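Local coordinates for NADH oxidase (Thermus thermophilus, PDB 6RVB), which reduces coenzyme A disulfide with NADH, using a bound FAD, at residues 276-288 against 295-307. Residues are numbered along the deposited sequence; the frame is centred on the assembly and turned at random.
Sequences VYAAGDVAESFHR and WLPLGDVANKHGR. With FAD (flavin-adenine dinucleotide), chain E.
His305 reaches from helix 299-307 into the loop after strand 276-278 and is held at both nitrogens, with Gly280 N in the ring plane and Ser285 OG near it at the edge. Gly280 N donates to ND1 (3.0 Å), consistent with an unprotonated ND1; Ser285 OG lies 2.8 Å from NE2. With CG beside its backbone N (chi1 -76°), the imidazole is aimed at the loop, and the two bonds fix the ring's rotation. Small residues suit the tight, buried side: Ala302 CB rests 3.5 Å from Gly280 CA, and Ala279 CB meets His305 CB. Gly280, with a positive phi of 97°, leaves room for the FAD phosphate against its CA. On the solvent side Trp295 is partly exposed; tryptophan offers a flat face to Pro297 CG and one edge donor, NE1, which gives a bent bond to Asp281 O (2.8 Å, 140°) from above the carbonyl plane. Asp281 OD1 accepts from the ribityl O3' of FAD, its OD2 pairs with Arg134; Gly299 N, at the helix start, donates to flavin O2 (3.0 Å). Ala278-Asp281 fits the family's second FAD-binding motif. A neutral imidazole could thus order the loop without adding charge, leaving backbone amides and one carboxylate to grip the cofactor.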
ATOM      1  N   VAL A 276     -31.107 -18.303 -12.794  1.00 51.18           N
ATOM      2  CA  VAL A 276     -31.240 -17.120 -11.979  1.00 48.20           C
ATOM      3  C   VAL A 276     -30.008 -16.866 -11.161  1.00 49.10           C
ATOM      4  O   VAL A 276     -29.633 -17.701 -10.336  1.00 50.66           O
ATOM      5  CB  VAL A 276     -32.494 -17.217 -11.102  1.00 51.69           C
ATOM      6  CG1 VAL A 276     -32.622 -16.041 -10.225  1.00 47.95           C
ATOM      7  CG2 VAL A 276     -33.669 -17.152 -11.985  1.00 59.29           C
ATOM      8  N   TYR A 277     -29.403 -15.705 -11.415  1.00 38.80           N
ATOM      9  CA  TYR A 277     -28.185 -15.270 -10.783  1.00 40.49           C
ATOM     10  C   TYR A 277     -28.425 -14.099  -9.812  1.00 46.43           C
ATOM     11  O   TYR A 277     -29.351 -13.336  -9.995  1.00 44.36           O
ATOM     12  CB  TYR A 277     -27.248 -14.808 -11.873  1.00 42.93           C
ATOM     13  CG  TYR A 277     -26.834 -15.941 -12.764  1.00 49.78           C
ATOM     14  CD1 TYR A 277     -25.730 -16.705 -12.456  1.00 52.09           C
ATOM     15  CD2 TYR A 277     -27.543 -16.248 -13.908  1.00 46.30           C
ATOM     16  CE1 TYR A 277     -25.368 -17.714 -13.216  1.00 56.92           C
ATOM     17  CE2 TYR A 277     -27.186 -17.275 -14.674  1.00 50.04           C
ATOM     18  CZ  TYR A 277     -26.111 -18.027 -14.316  1.00 61.42           C
ATOM     19  OH  TYR A 277     -25.750 -19.101 -15.083  1.00 63.23           O
ATOM     20  N   ALA A 278     -27.582 -13.924  -8.791  1.00 43.66           N
ATOM     21  CA  ALA A 278     -27.632 -12.676  -8.062  1.00 39.14           C
ATOM     22  C   ALA A 278     -26.280 -12.030  -7.938  1.00 40.03           C
ATOM     23  O   ALA A 278     -25.341 -12.757  -7.680  1.00 40.97           O
ATOM     24  CB  ALA A 278     -28.255 -12.889  -6.687  1.00 35.01           C
ATOM     25  N   ALA A 279     -26.220 -10.682  -8.058  1.00 39.61           N
ATOM     26  CA  ALA A 279     -24.985  -9.869  -7.950  1.00 39.04           C
ATOM     27  C   ALA A 279     -25.099  -8.545  -7.154  1.00 43.42           C
ATOM     28  O   ALA A 279     -26.104  -7.823  -7.270  1.00 49.45           O
ATOM     29  CB  ALA A 279     -24.463  -9.596  -9.346  1.00 33.16           C
ATOM     30  N   GLY A 280     -24.095  -8.203  -6.348  1.00 38.02           N
ATOM     31  CA  GLY A 280     -24.079  -6.898  -5.701  1.00 40.43           C
ATOM     32  C   GLY A 280     -24.603  -6.833  -4.272  1.00 48.57           C
ATOM     33  O   GLY A 280     -24.417  -7.773  -3.471  1.00 48.89           O
ATOM     34  N   ASP A 281     -25.265  -5.755  -3.897  1.00 44.88           N
ATOM     35  CA  ASP A 281     -25.523  -5.615  -2.481  1.00 43.69           C
ATOM     36  C   ASP A 281     -26.659  -6.485  -1.991  1.00 45.96           C
ATOM     37  O   ASP A 281     -26.925  -6.505  -0.830  1.00 50.92           O
ATOM     38  CB  ASP A 281     -25.785  -4.180  -2.060  1.00 46.59           C
ATOM     39  CG  ASP A 281     -24.565  -3.296  -2.134  1.00 56.08           C
ATOM     40  OD1 ASP A 281     -23.435  -3.838  -2.342  1.00 58.04           O
ATOM     41  OD2 ASP A 281     -24.762  -2.058  -1.975  1.00 56.28           O
ATOM     42  N   VAL A 282     -27.344  -7.191  -2.867  1.00 47.97           N
ATOM     43  CA  VAL A 282     -28.435  -8.041  -2.495  1.00 38.92           C
ATOM     44  C   VAL A 282     -27.897  -9.451  -2.277  1.00 44.27           C
ATOM     45  O   VAL A 282     -28.641 -10.338  -1.905  1.00 40.89           O
ATOM     46  CB  VAL A 282     -29.398  -8.094  -3.674  1.00 42.05           C
ATOM     47  CG1 VAL A 282     -28.744  -8.682  -4.843  1.00 43.37           C
ATOM     48  CG2 VAL A 282     -30.551  -8.912  -3.403  1.00 37.14           C
ATOM     49  N   ALA A 283     -26.603  -9.683  -2.492  1.00 40.46           N
ATOM     50  CA  ALA A 283     -26.077 -11.063  -2.474  1.00 41.19           C
ATOM     51  C   ALA A 283     -25.016 -11.387  -1.432  1.00 36.89           C
ATOM     52  O   ALA A 283     -24.146 -10.584  -1.169  1.00 48.82           O
ATOM     53  CB  ALA A 283     -25.573 -11.372  -3.764  1.00 39.72           C
ATOM     54  N   GLU A 284     -25.092 -12.559  -0.839  1.00 37.07           N
ATOM     55  CA  GLU A 284     -24.117 -12.999   0.148  1.00 38.77           C
ATOM     56  C   GLU A 284     -22.820 -13.332  -0.574  1.00 43.96           C
ATOM     57  O   GLU A 284     -22.806 -13.607  -1.751  1.00 42.94           O
ATOM     58  CB  GLU A 284     -24.533 -14.291   0.824  1.00 37.19           C
ATOM     59  CG  GLU A 284     -25.785 -14.281   1.604  1.00 45.70           C
ATOM     60  CD  GLU A 284     -26.073 -15.628   2.281  1.00 61.55           C
ATOM     61  OE1 GLU A 284     -26.604 -15.577   3.430  1.00 52.75           O
ATOM     62  OE2 GLU A 284     -25.775 -16.725   1.663  1.00 62.71           O
ATOM     63  N   SER A 285     -21.711 -13.324   0.150  1.00 43.77           N
ATOM     64  CA  SER A 285     -20.411 -13.733  -0.377  1.00 35.03           C
ATOM     65  C   SER A 285     -19.754 -14.651   0.651  1.00 41.31           C
ATOM     66  O   SER A 285     -20.077 -14.602   1.855  1.00 41.33           O
ATOM     67  CB  SER A 285     -19.499 -12.543  -0.682  1.00 34.51           C
ATOM     68  OG  SER A 285     -20.094 -11.520  -1.470  1.00 42.44           O
ATOM     69  N   PHE A 286     -18.844 -15.502   0.186  1.00 37.42           N
ATOM     70  CA  PHE A 286     -18.177 -16.414   1.123  1.00 38.09           C
ATOM     71  C   PHE A 286     -17.058 -15.786   1.851  1.00 35.09           C
ATOM     72  O   PHE A 286     -16.146 -15.308   1.245  1.00 37.23           O
ATOM     73  CB  PHE A 286     -17.644 -17.591   0.386  1.00 36.27           C
ATOM     74  CG  PHE A 286     -16.936 -18.601   1.235  1.00 37.74           C
ATOM     75  CD1 PHE A 286     -17.631 -19.477   2.047  1.00 45.28           C
ATOM     76  CD2 PHE A 286     -15.581 -18.774   1.126  1.00 36.04           C
ATOM     77  CE1 PHE A 286     -16.975 -20.456   2.783  1.00 38.70           C
ATOM     78  CE2 PHE A 286     -14.954 -19.763   1.837  1.00 34.29           C
ATOM     79  CZ  PHE A 286     -15.671 -20.595   2.669  1.00 33.22           C
ATOM     80  N   HIS A 287     -17.120 -15.774   3.163  1.00 37.92           N
ATOM     81  CA  HIS A 287     -16.026 -15.151   3.894  1.00 40.62           C
ATOM     82  C   HIS A 287     -14.926 -16.097   4.139  1.00 36.61           C
ATOM     83  O   HIS A 287     -15.105 -17.114   4.754  1.00 38.51           O
ATOM     84  CB  HIS A 287     -16.493 -14.651   5.218  1.00 40.49           C
ATOM     85  CG  HIS A 287     -15.569 -13.677   5.863  1.00 44.30           C
ATOM     86  ND1 HIS A 287     -15.931 -12.374   6.121  1.00 41.40           N
ATOM     87  CD2 HIS A 287     -14.337 -13.839   6.375  1.00 41.65           C
ATOM     88  CE1 HIS A 287     -14.936 -11.760   6.727  1.00 41.01           C
ATOM     89  NE2 HIS A 287     -13.953 -12.627   6.872  1.00 47.63           N
ATOM     90  N   ARG A 288     -13.763 -15.757   3.681  1.00 37.11           N
ATOM     91  CA  ARG A 288     -12.658 -16.720   3.786  1.00 40.75           C
ATOM     92  C   ARG A 288     -11.991 -16.974   5.135  1.00 40.83           C
ATOM     93  O   ARG A 288     -11.333 -18.001   5.242  1.00 44.14           O
ATOM     94  CB  ARG A 288     -11.585 -16.436   2.727  1.00 36.33           C
ATOM     95  CG  ARG A 288     -12.115 -16.656   1.361  1.00 41.99           C
ATOM     96  CD  ARG A 288     -11.226 -16.185   0.258  1.00 43.94           C
ATOM     97  NE  ARG A 288     -10.019 -16.987   0.089  1.00 50.93           N
ATOM     98  CZ  ARG A 288      -9.898 -18.062  -0.672  1.00 55.51           C
ATOM     99  NH1 ARG A 288     -10.892 -18.549  -1.390  1.00 71.96           N
ATOM    100  NH2 ARG A 288      -8.762 -18.652  -0.711  1.00 56.91           N
ATOM    101  N   TRP A 295     -22.275 -11.060   4.500  1.00 37.30           N
ATOM    102  CA  TRP A 295     -22.820 -10.066   3.631  1.00 36.70           C
ATOM    103  C   TRP A 295     -21.889  -8.936   3.619  1.00 40.62           C
ATOM    104  O   TRP A 295     -21.710  -8.330   4.604  1.00 55.94           O
ATOM    105  CB  TRP A 295     -24.215  -9.597   4.097  1.00 35.34           C
ATOM    106  CG  TRP A 295     -24.893  -8.603   3.180  1.00 32.98           C
ATOM    107  CD1 TRP A 295     -24.942  -8.673   1.850  1.00 37.89           C
ATOM    108  CD2 TRP A 295     -25.638  -7.416   3.536  1.00 41.42           C
ATOM    109  NE1 TRP A 295     -25.598  -7.615   1.326  1.00 37.07           N
ATOM    110  CE2 TRP A 295     -26.060  -6.827   2.342  1.00 42.02           C
ATOM    111  CE3 TRP A 295     -25.972  -6.784   4.734  1.00 27.05           C
ATOM    112  CZ2 TRP A 295     -26.767  -5.685   2.311  1.00 39.42           C
ATOM    113  CZ3 TRP A 295     -26.651  -5.657   4.660  1.00 31.74           C
ATOM    114  CH2 TRP A 295     -27.013  -5.101   3.477  1.00 36.45           C
ATOM    115  N   LEU A 296     -21.270  -8.636   2.507  1.00 44.35           N
ATOM    116  CA  LEU A 296     -20.302  -7.574   2.462  1.00 35.10           C
ATOM    117  C   LEU A 296     -20.640  -6.575   1.289  1.00 41.20           C
ATOM    118  O   LEU A 296     -20.029  -6.589   0.241  1.00 42.61           O
ATOM    119  CB  LEU A 296     -18.906  -8.204   2.378  1.00 30.26           C
ATOM    120  CG  LEU A 296     -17.728  -7.302   2.152  1.00 36.34           C
ATOM    121  CD1 LEU A 296     -17.515  -6.689   3.475  1.00 26.80           C
ATOM    122  CD2 LEU A 296     -16.611  -8.115   1.829  1.00 36.78           C
ATOM    123  N   PRO A 297     -21.612  -5.680   1.503  1.00 39.64           N
ATOM    124  CA  PRO A 297     -22.058  -4.728   0.504  1.00 35.31           C
ATOM    125  C   PRO A 297     -21.117  -3.637   0.150  1.00 37.83           C
ATOM    126  O   PRO A 297     -21.451  -2.490   0.333  1.00 49.56           O
ATOM    127  CB  PRO A 297     -23.249  -4.094   1.164  1.00 37.60           C
ATOM    128  CG  PRO A 297     -23.645  -4.944   2.205  1.00 37.51           C
ATOM    129  CD  PRO A 297     -22.444  -5.626   2.698  1.00 34.00           C
ATOM    130  N   LEU A 298     -19.982  -3.971  -0.412  1.00 40.21           N
ATOM    131  CA  LEU A 298     -19.070  -2.967  -0.956  1.00 42.00           C
ATOM    132  C   LEU A 298     -19.118  -2.996  -2.445  1.00 44.58           C
ATOM    133  O   LEU A 298     -19.540  -3.968  -3.008  1.00 50.40           O
ATOM    134  CB  LEU A 298     -17.636  -3.252  -0.517  1.00 38.77           C
ATOM    135  CG  LEU A 298     -17.570  -3.322   1.004  1.00 36.97           C
ATOM    136  CD1 LEU A 298     -16.418  -4.035   1.366  1.00 32.97           C
ATOM    137  CD2 LEU A 298     -17.552  -1.992   1.638  1.00 42.06           C
ATOM    138  N   GLY A 299     -18.664  -1.945  -3.085  1.00 45.98           N
ATOM    139  CA  GLY A 299     -18.833  -1.776  -4.506  1.00 42.16           C
ATOM    140  C   GLY A 299     -17.817  -2.529  -5.318  1.00 47.23           C
ATOM    141  O   GLY A 299     -18.102  -2.966  -6.425  1.00 49.48           O
ATOM    142  N   ASP A 300     -16.601  -2.699  -4.805  1.00 49.40           N
ATOM    143  CA  ASP A 300     -15.669  -3.575  -5.498  1.00 39.36           C
ATOM    144  C   ASP A 300     -16.191  -5.042  -5.482  1.00 44.43           C
ATOM    145  O   ASP A 300     -16.085  -5.734  -6.440  1.00 38.81           O
ATOM    146  CB  ASP A 300     -14.286  -3.436  -4.919  1.00 34.63           C
ATOM    147  CG  ASP A 300     -14.178  -4.006  -3.524  1.00 57.78           C
ATOM    148  OD1 ASP A 300     -14.948  -3.512  -2.634  1.00 55.08           O
ATOM    149  OD2 ASP A 300     -13.308  -4.939  -3.349  1.00 63.66           O
ATOM    150  N   VAL A 301     -16.812  -5.493  -4.390  1.00 45.87           N
ATOM    151  CA  VAL A 301     -17.392  -6.832  -4.393  1.00 39.87           C
ATOM    152  C   VAL A 301     -18.609  -6.839  -5.266  1.00 42.47           C
ATOM    153  O   VAL A 301     -18.867  -7.842  -5.869  1.00 44.38           O
ATOM    154  CB  VAL A 301     -17.592  -7.550  -2.975  1.00 32.39           C
ATOM    155  CG1 VAL A 301     -17.519  -6.657  -1.883  1.00 44.23           C
ATOM    156  CG2 VAL A 301     -18.871  -8.239  -2.902  1.00 29.27           C
ATOM    157  N   ALA A 302     -19.311  -5.722  -5.440  1.00 43.88           N
ATOM    158  CA  ALA A 302     -20.435  -5.762  -6.373  1.00 44.49           C
ATOM    159  C   ALA A 302     -19.954  -5.867  -7.793  1.00 45.36           C
ATOM    160  O   ALA A 302     -20.496  -6.642  -8.514  1.00 43.88           O
ATOM    161  CB  ALA A 302     -21.396  -4.640  -6.189  1.00 46.06           C
ATOM    162  N   ASN A 303     -18.918  -5.158  -8.205  1.00 43.71           N
ATOM    163  CA  ASN A 303     -18.388  -5.419  -9.554  1.00 46.93           C
ATOM    164  C   ASN A 303     -17.844  -6.870  -9.785  1.00 47.42           C
ATOM    165  O   ASN A 303     -17.959  -7.456 -10.874  1.00 43.60           O
ATOM    166  CB  ASN A 303     -17.295  -4.453  -9.911  1.00 41.16           C
ATOM    167  CG  ASN A 303     -17.783  -3.148 -10.287  1.00 44.96           C
ATOM    168  OD1 ASN A 303     -17.810  -2.844 -11.448  1.00 51.94           O
ATOM    169  ND2 ASN A 303     -18.082  -2.320  -9.322  1.00 44.79           N
ATOM    170  N   LYS A 304     -17.246  -7.451  -8.766  1.00 40.54           N
ATOM    171  CA  LYS A 304     -16.781  -8.808  -8.895  1.00 41.60           C
ATOM    172  C   LYS A 304     -17.946  -9.791  -9.049  1.00 43.21           C
ATOM    173  O   LYS A 304     -17.852 -10.736  -9.842  1.00 39.20           O
ATOM    174  CB  LYS A 304     -15.871  -9.193  -7.724  1.00 35.64           C
ATOM    175  CG  LYS A 304     -14.583  -8.443  -7.732  1.00 37.21           C
ATOM    176  CD  LYS A 304     -13.842  -8.632  -6.437  1.00 49.90           C
ATOM    177  CE  LYS A 304     -12.448  -7.997  -6.426  1.00 45.22           C
ATOM    178  NZ  LYS A 304     -12.008  -7.872  -5.046  1.00 59.92           N
ATOM    179  N   HIS A 305     -19.038  -9.584  -8.309  1.00 39.45           N
ATOM    180  CA  HIS A 305     -20.146 -10.462  -8.462  1.00 34.53           C
ATOM    181  C   HIS A 305     -20.590 -10.325  -9.894  1.00 40.90           C
ATOM    182  O   HIS A 305     -20.707 -11.343 -10.609  1.00 36.93           O
ATOM    183  CB  HIS A 305     -21.272 -10.056  -7.609  1.00 34.11           C
ATOM    184  CG  HIS A 305     -21.106 -10.377  -6.200  1.00 37.67           C
ATOM    185  ND1 HIS A 305     -22.039 -10.038  -5.254  1.00 38.56           N
ATOM    186  CD2 HIS A 305     -20.122 -11.007  -5.536  1.00 43.86           C
ATOM    187  CE1 HIS A 305     -21.633 -10.444  -4.076  1.00 39.16           C
ATOM    188  NE2 HIS A 305     -20.462 -11.035  -4.215  1.00 39.20           N
ATOM    189  N   GLY A 306     -20.851  -9.083 -10.320  1.00 38.22           N
ATOM    190  CA  GLY A 306     -21.449  -8.842 -11.611  1.00 39.61           C
ATOM    191  C   GLY A 306     -20.568  -9.347 -12.750  1.00 46.23           C
ATOM    192  O   GLY A 306     -21.060 -10.050 -13.664  1.00 43.73           O
ATOM    193  N   ARG A 307     -19.274  -9.007 -12.731  1.00 41.85           N
ATOM    194  CA  ARG A 307     -18.404  -9.537 -13.764  1.00 40.22           C
ATOM    195  C   ARG A 307     -18.471 -11.061 -13.871  1.00 41.10           C
ATOM    196  O   ARG A 307     -18.457 -11.596 -14.962  1.00 39.94           O
ATOM    197  CB  ARG A 307     -16.995  -9.124 -13.497  1.00 40.66           C
ATOM    198  CG  ARG A 307     -16.100  -9.453 -14.604  1.00 42.47           C
ATOM    199  CD  ARG A 307     -14.809  -8.740 -14.434  1.00 48.67           C
ATOM    200  NE  ARG A 307     -13.655  -9.501 -14.965  1.00 56.52           N
ATOM    201  CZ  ARG A 307     -13.018  -9.139 -16.079  1.00 54.85           C
ATOM    202  NH1 ARG A 307     -13.456  -8.057 -16.716  1.00 57.79           N
ATOM    203  NH2 ARG A 307     -11.967  -9.811 -16.535  1.00 55.89           N
TER
HETATM  204  PA  FAD E 501     -27.265  -0.615  -5.648  1.00117.22           P
HETATM  205  O1A FAD E 501     -27.994  -0.501  -4.209  1.00 82.62           O
HETATM  206  O2A FAD E 501     -26.035   0.244  -6.013  1.00 89.28           O
HETATM  207  O5B FAD E 501     -28.368  -0.401  -6.879  1.00 90.85           O
HETATM  208  C5B FAD E 501     -29.648  -1.117  -6.940  1.00 84.64           C
HETATM  209  C4B FAD E 501     -30.626  -0.441  -7.901  1.00 75.68           C
HETATM  210  O4B FAD E 501     -31.505  -1.459  -8.348  1.00 65.78           O
HETATM  211  C3B FAD E 501     -31.378   0.702  -7.239  1.00 72.84           C
HETATM  212  O3B FAD E 501     -31.130   2.004  -7.883  1.00 70.75           O
HETATM  213  C2B FAD E 501     -32.763   0.270  -7.465  1.00 71.75           C
HETATM  214  O2B FAD E 501     -33.329   1.490  -7.949  1.00 80.19           O
HETATM  215  C1B FAD E 501     -32.727  -0.885  -8.512  1.00 68.02           C
HETATM  216  N9A FAD E 501     -33.834  -1.850  -8.197  1.00 78.15           N
HETATM  217  C8A FAD E 501     -34.170  -2.342  -6.957  1.00 65.47           C
HETATM  218  N7A FAD E 501     -35.323  -3.065  -6.974  1.00 57.27           N
HETATM  219  C5A FAD E 501     -35.746  -3.067  -8.262  1.00 68.23           C
HETATM  220  C6A FAD E 501     -36.914  -3.679  -8.956  1.00 63.20           C
HETATM  221  N6A FAD E 501     -37.764  -4.442  -8.206  1.00 60.40           N
HETATM  222  N1A FAD E 501     -37.034  -3.441 -10.292  1.00 56.31           N
HETATM  223  C2A FAD E 501     -36.090  -2.678 -10.965  1.00 64.23           C
HETATM  224  N3A FAD E 501     -34.977  -2.069 -10.435  1.00 58.45           N
HETATM  225  C4A FAD E 501     -34.776  -2.256  -9.083  1.00 69.21           C
HETATM  226  N1  FAD E 501     -18.491   0.967  -1.504  1.00 80.98           N
HETATM  227  C2  FAD E 501     -17.125   0.850  -1.468  1.00 72.25           C
HETATM  228  O2  FAD E 501     -16.563  -0.227  -1.833  1.00 61.76           O
HETATM  229  N3  FAD E 501     -16.381   1.899  -1.068  1.00 76.91           N
HETATM  230  C4  FAD E 501     -16.901   3.127  -0.716  1.00 92.14           C
HETATM  231  O4  FAD E 501     -16.192   4.141  -0.344  1.00 92.95           O
HETATM  232  C4X FAD E 501     -18.384   3.323  -0.782  1.00 84.95           C
HETATM  233  N5  FAD E 501     -18.923   4.551  -0.448  1.00 80.23           N
HETATM  234  C5X FAD E 501     -20.289   4.663  -0.500  1.00 87.35           C
HETATM  235  C6  FAD E 501     -20.899   5.895  -0.152  1.00 76.29           C
HETATM  236  C7  FAD E 501     -22.299   6.047  -0.211  1.00 69.79           C
HETATM  237  C7M FAD E 501     -22.884   7.379   0.166  1.00 59.29           C
HETATM  238  C8  FAD E 501     -23.177   4.899  -0.656  1.00 69.42           C
HETATM  239  C8M FAD E 501     -24.677   4.996  -0.735  1.00 58.68           C
HETATM  240  C9  FAD E 501     -22.582   3.661  -0.978  1.00 88.35           C
HETATM  241  C9A FAD E 501     -21.172   3.465  -0.931  1.00 93.97           C
HETATM  242  N10 FAD E 501     -20.593   2.192  -1.306  1.00 84.55           N
HETATM  243  C10 FAD E 501     -19.179   2.113  -1.215  1.00 79.95           C
HETATM  244  C1' FAD E 501     -21.398   1.008  -1.676  1.00 76.74           C
HETATM  245  C2' FAD E 501     -21.959   1.002  -3.063  1.00 77.88           C
HETATM  246  O2' FAD E 501     -22.972   1.988  -3.200  1.00 82.93           O
HETATM  247  C3' FAD E 501     -22.649  -0.305  -3.336  1.00 71.57           C
HETATM  248  O3' FAD E 501     -21.906  -1.377  -2.769  1.00 53.38           O
HETATM  249  C4' FAD E 501     -22.709  -0.396  -4.872  1.00 75.99           C
HETATM  250  O4' FAD E 501     -23.361   0.726  -5.568  1.00 70.82           O
HETATM  251  C5' FAD E 501     -23.191  -1.781  -5.348  1.00 71.54           C
HETATM  252  O5' FAD E 501     -24.607  -1.887  -5.443  1.00 69.02           O
HETATM  253  P   FAD E 501     -25.430  -2.912  -6.382  1.00 58.16           P
HETATM  254  O1P FAD E 501     -25.111  -2.672  -7.848  1.00 64.90           O
HETATM  255  O2P FAD E 501     -25.750  -4.335  -5.867  1.00 58.43           O
HETATM  256  O3P FAD E 501     -26.844  -2.172  -6.095  1.00 92.69           O